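Local coordinates for protein 16S rRNA methyltransferase (Streptomyces sp. DSM 40477, PDB 3MQ2) that methylates N1 of adenine 1408 in 16S rRNA, with S-adenosyl-L-methionine as methyl donor, and so confers resistance to aminoglycosides such as kanamycin, neomycin and apramycin, at residues T194-T197 / R198-H201; N141-A144 / W145-S148. All blocks are in the same frame, centred on the assembly; numbering follows the deposited sequence.

Contact 1: T194-T197 / R198-H201. With SAH (S-adenosyl-L-homocysteine), chain C.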
# COMPACT_ATOMS: atom_id res chain seq x y z
N THR A 194 -4.58 -6.93 -7.49
CA THR A 194 -5.56 -6.04 -6.87
C THR A 194 -6.90 -6.10 -7.61
O THR A 194 -6.97 -6.54 -8.76
CB THR A 194 -5.04 -4.58 -6.77
OG1 THR A 194 -5.51 -3.80 -7.87
CG2 THR A 194 -3.51 -4.54 -6.72
N SER A 195 -7.95 -5.65 -6.95
CA SER A 195 -9.29 -5.65 -7.53
C SER A 195 -9.35 -4.73 -8.75
O SER A 195 -10.32 -4.77 -9.52
CB SER A 195 -10.33 -5.20 -6.50
OG SER A 195 -10.15 -3.83 -6.14
N TRP A 196 -8.33 -3.91 -8.92
CA TRP A 196 -8.36 -2.90 -9.98
C TRP A 196 -8.15 -3.52 -11.35
O TRP A 196 -8.48 -2.90 -12.36
CB TRP A 196 -7.36 -1.78 -9.71
CG TRP A 196 -7.76 -0.95 -8.53
CD1 TRP A 196 -7.48 -1.21 -7.22
CD2 TRP A 196 -8.52 0.27 -8.55
NE1 TRP A 196 -8.02 -0.23 -6.42
CE2 TRP A 196 -8.66 0.69 -7.21
CE3 TRP A 196 -9.08 1.04 -9.56
CZ2 TRP A 196 -9.35 1.85 -6.86
CZ3 TRP A 196 -9.77 2.20 -9.22
CH2 TRP A 196 -9.90 2.59 -7.88
N THR A 197 -7.58 -4.72 -11.39
CA THR A 197 -7.34 -5.41 -12.65
C THR A 197 -8.63 -5.50 -13.46
O THR A 197 -8.64 -5.27 -14.67
CB THR A 197 -6.80 -6.84 -12.43
OG1 THR A 197 -5.60 -6.80 -11.64
CG2 THR A 197 -6.49 -7.50 -13.77
N ARG A 198 -9.72 -5.81 -12.77
CA ARG A 198 -11.00 -5.98 -13.42
C ARG A 198 -11.49 -4.65 -13.99
O ARG A 198 -11.92 -4.58 -15.14
CB ARG A 198 -12.03 -6.56 -12.45
CG ARG A 198 -13.22 -7.21 -13.14
CD ARG A 198 -14.31 -7.56 -12.14
NE ARG A 198 -13.79 -8.30 -10.99
CZ ARG A 198 -13.49 -7.74 -9.82
NH1 ARG A 198 -13.66 -6.44 -9.65
NH2 ARG A 198 -13.03 -8.48 -8.82
N ARG A 199 -11.43 -3.60 -13.18
CA ARG A 199 -11.86 -2.28 -13.60
C ARG A 199 -11.05 -1.80 -14.79
O ARG A 199 -11.58 -1.18 -15.71
CB ARG A 199 -11.73 -1.28 -12.45
CG ARG A 199 -12.06 0.16 -12.82
CD ARG A 199 -12.20 1.05 -11.59
NE ARG A 199 -12.22 2.48 -11.92
CZ ARG A 199 -13.32 3.22 -12.01
NH1 ARG A 199 -14.51 2.68 -11.81
NH2 ARG A 199 -13.22 4.50 -12.31
N LEU A 200 -9.76 -2.12 -14.78
CA LEU A 200 -8.86 -1.68 -15.85
C LEU A 200 -8.85 -2.58 -17.08
O LEU A 200 -8.26 -2.21 -18.10
CB LEU A 200 -7.43 -1.54 -15.32
CG LEU A 200 -7.22 -0.51 -14.21
CD1 LEU A 200 -5.81 -0.60 -13.63
CD2 LEU A 200 -7.52 0.91 -14.71
N HIS A 201 -9.50 -3.74 -17.01
CA HIS A 201 -9.45 -4.69 -18.12
C HIS A 201 -9.99 -4.08 -19.41
O HIS A 201 -9.51 -4.40 -20.51
CB HIS A 201 -10.20 -5.99 -17.78
CG HIS A 201 -10.19 -7.00 -18.88
ND1 HIS A 201 -9.05 -7.70 -19.25
CD2 HIS A 201 -11.18 -7.44 -19.70
CE1 HIS A 201 -9.35 -8.52 -20.24
NE2 HIS A 201 -10.63 -8.39 -20.53
N SAH C . -4.81 -1.08 -3.11
CA SAH C . -6.10 -1.71 -3.29
CB SAH C . -7.24 -0.69 -3.17
CG SAH C . -6.99 0.62 -3.92
SD SAH C . -8.50 1.60 -4.04
C SAH C . -6.15 -2.38 -4.65
O SAH C . -7.11 -3.08 -4.98
OXT SAH C . -5.21 -2.23 -5.43
C5' SAH C . -7.75 2.77 -2.87
C4' SAH C . -8.03 2.37 -1.42
O4' SAH C . -7.40 3.30 -0.57
C3' SAH C . -9.52 2.40 -1.07
O3' SAH C . -9.87 1.18 -0.46
C2' SAH C . -9.68 3.50 -0.03
O2' SAH C . -10.58 3.11 0.99
C1' SAH C . -8.27 3.62 0.50
N9 SAH C . -7.93 4.96 1.01
C8 SAH C . -8.07 6.18 0.40
N7 SAH C . -7.60 7.13 1.25
C5 SAH C . -7.16 6.51 2.38
C6 SAH C . -6.58 6.98 3.55
N6 SAH C . -6.37 8.28 3.74
N1 SAH C . -6.23 6.07 4.53
C2 SAH C . -6.44 4.72 4.35
N3 SAH C . -7.02 4.26 3.19
C4 SAH C . -7.35 5.15 2.23
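Trp-196 sets its indole beside its own backbone N and anti to its carbonyl carbon (chi1 -69°), while Arg-199, one turn on, sends an extended chain out from a different setting, with CG anti to N (chi1 175°). The two side chains therefore run alongside each other in the same direction, and Arg-199 CD comes to 3.6 Å from CZ3 of Trp-196. The guanidinium stands almost upright to the indole, the planes lying 84° apart; the arginine's CD simply packs beside the CE3-CZ3 side of the indole, and the pair is not a stack. Backbone bonds tie the turn together: Leu-200 N bonds to Trp-196 O at 2.8 Å, and Arg-198 N makes a weak bond of 3.5 Å to Ser-195 O. Ahead of the helix, Thr-194 OG1 accepts from Trp-196 N at 3.0 Å, a capping bond. The same hydroxyl lies 2.9 Å from OXT of S-adenosyl-L-homocysteine, and Ser-195 N gives a weak bond of 3.3 Å to the other carboxylate oxygen, O. The indole meets the homocysteine chain at its edge, near the ring plane, and Met-106 also touches Trp-196. With its carboxylate set against the N-terminal end of a short helix, the ligand probably gains some stabilisation of its negative charge there.

Contact 2: N141-A144 / W145-S148; sequences NLHA and WRPS
Arg-146 folds back over Leu-142 and His-143 at a type I beta turn, His-143 to Arg-146, that continues a short 3-10 segment after the end of strand 134-141. The turn bond runs from Arg-146 N to His-143 O at 3.0 Å. With CG beside its own N (chi1 -58°), the arginine chain is directed back along the segment it follows. CB rests against His-143 CA; CG then passes 3.5 Å from Leu-142 O. Next, CD lies over a face of the His-143 imidazole, 4.3 Å from the centroid and 15° off the normal, a CH-pi contact. NE stays near Leu-142 O, and the guanidinium receives Leu-142 CB on one face, NH2 being 3.5 Å from that carbon. NH1 ends above the imidazole, whose plane is turned 63° from the guanidinium. The charge is met by salt bridges from NH2 to Glu-157 and from NH1 to Asp-205, so the Leu-142 and His-143 contacts flank a group gripped from outside the turn; His-143 NE2 is hydrogen-bonded to Asp-208. Before the turn, Asn-141 OD1 accepts from His-143 N at 2.9 Å, forming an Asx turn. Ala-144 lies over a face of the Trp-145 indole, CB 3.7 Å from CE3, while the carbonyl oxygens of Asn-141 and Leu-142 come to the ring's edge. After Arg-146 the peptide to Pro-147 is cis. A water donates to Arg-146 O at 2.7 Å and lies in the imidazole plane, 2.7 Å from His-143 ND1.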
# COMPACT_ATOMS: atom_id res chain seq x y z
N ASN A 141 -2.50 4.99 -10.19
CA ASN A 141 -3.51 4.76 -11.22
C ASN A 141 -3.63 6.03 -12.03
O ASN A 141 -4.14 7.05 -11.54
CB ASN A 141 -4.85 4.44 -10.55
CG ASN A 141 -5.95 4.14 -11.55
OD1 ASN A 141 -5.81 4.38 -12.75
ND2 ASN A 141 -7.08 3.62 -11.05
N LEU A 142 -3.14 5.99 -13.27
CA LEU A 142 -3.08 7.19 -14.10
C LEU A 142 -4.48 7.68 -14.51
O LEU A 142 -4.63 8.81 -14.97
CB LEU A 142 -2.17 6.94 -15.30
CG LEU A 142 -0.70 6.65 -14.95
CD1 LEU A 142 0.05 6.07 -16.15
CD2 LEU A 142 -0.00 7.90 -14.43
N HIS A 143 -5.50 6.86 -14.29
CA HIS A 143 -6.85 7.29 -14.61
C HIS A 143 -7.35 8.40 -13.69
O HIS A 143 -8.38 9.02 -13.96
CB HIS A 143 -7.82 6.10 -14.67
CG HIS A 143 -7.54 5.18 -15.82
ND1 HIS A 143 -8.25 5.24 -17.00
CD2 HIS A 143 -6.59 4.24 -15.99
CE1 HIS A 143 -7.76 4.35 -17.84
NE2 HIS A 143 -6.74 3.73 -17.26
N ALA A 144 -6.59 8.67 -12.64
CA ALA A 144 -6.88 9.81 -11.79
C ALA A 144 -6.68 11.10 -12.58
O ALA A 144 -7.02 12.18 -12.10
CB ALA A 144 -5.98 9.80 -10.54
N TRP A 145 -6.13 10.99 -13.78
CA TRP A 145 -5.92 12.15 -14.64
C TRP A 145 -6.66 12.00 -15.97
O TRP A 145 -6.39 12.74 -16.91
CB TRP A 145 -4.43 12.37 -14.93
CG TRP A 145 -3.65 12.85 -13.75
CD1 TRP A 145 -3.40 14.15 -13.42
CD2 TRP A 145 -3.03 12.05 -12.73
NE1 TRP A 145 -2.65 14.21 -12.27
CE2 TRP A 145 -2.41 12.94 -11.83
CE3 TRP A 145 -2.93 10.67 -12.50
CZ2 TRP A 145 -1.71 12.49 -10.70
CZ3 TRP A 145 -2.25 10.23 -11.37
CH2 TRP A 145 -1.63 11.14 -10.50
N ARG A 146 -7.60 11.07 -16.03
CA ARG A 146 -8.26 10.73 -17.29
C ARG A 146 -9.77 10.63 -17.11
O ARG A 146 -10.35 9.57 -17.30
CB ARG A 146 -7.69 9.41 -17.81
CG ARG A 146 -6.17 9.44 -18.02
CD ARG A 146 -5.64 8.09 -18.49
NE ARG A 146 -4.18 8.07 -18.56
CZ ARG A 146 -3.46 6.98 -18.80
NH1 ARG A 146 -4.07 5.81 -18.99
NH2 ARG A 146 -2.14 7.03 -18.82
N PRO A 147 -10.42 11.75 -16.74
CA PRO A 147 -9.84 13.08 -16.55
C PRO A 147 -9.47 13.33 -15.08
O PRO A 147 -9.73 12.51 -14.21
CB PRO A 147 -10.99 14.00 -16.94
CG PRO A 147 -12.19 13.26 -16.40
CD PRO A 147 -11.89 11.78 -16.62
N SER A 148 -8.84 14.48 -14.82
CA SER A 148 -8.38 14.79 -13.47
C SER A 148 -9.51 14.72 -12.43
O SER A 148 -10.56 15.34 -12.59
CB SER A 148 -7.73 16.17 -13.44
OG SER A 148 -6.52 16.19 -14.18
O HOH W 1 -10.35 6.92 -17.42

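How the contacts relate
Contact 2 comes first along the chain, in the loop that leaves strand 134-141 of the seven-stranded mixed sheet; contact 1 follows on helix 196-200, shortly before strand 209-216, which runs antiparallel beside strand 134-141. Their centres are 15 Å apart, yet they meet directly: Trp-196 CZ3 lies 3.6 Å from Asn-141 ND2, and Leu-200 CD2 packs 3.7 Å from His-143 CD2. Met-106, assigned to the cofactor site, touches Asn-141 as well as Trp-196 and Leu-200. The loop at the end of an inner strand thus backs the short helix whose beginning faces the bound S-adenosyl-L-homocysteine, joining the methyltransferase sheet to one wall of its cofactor pocket.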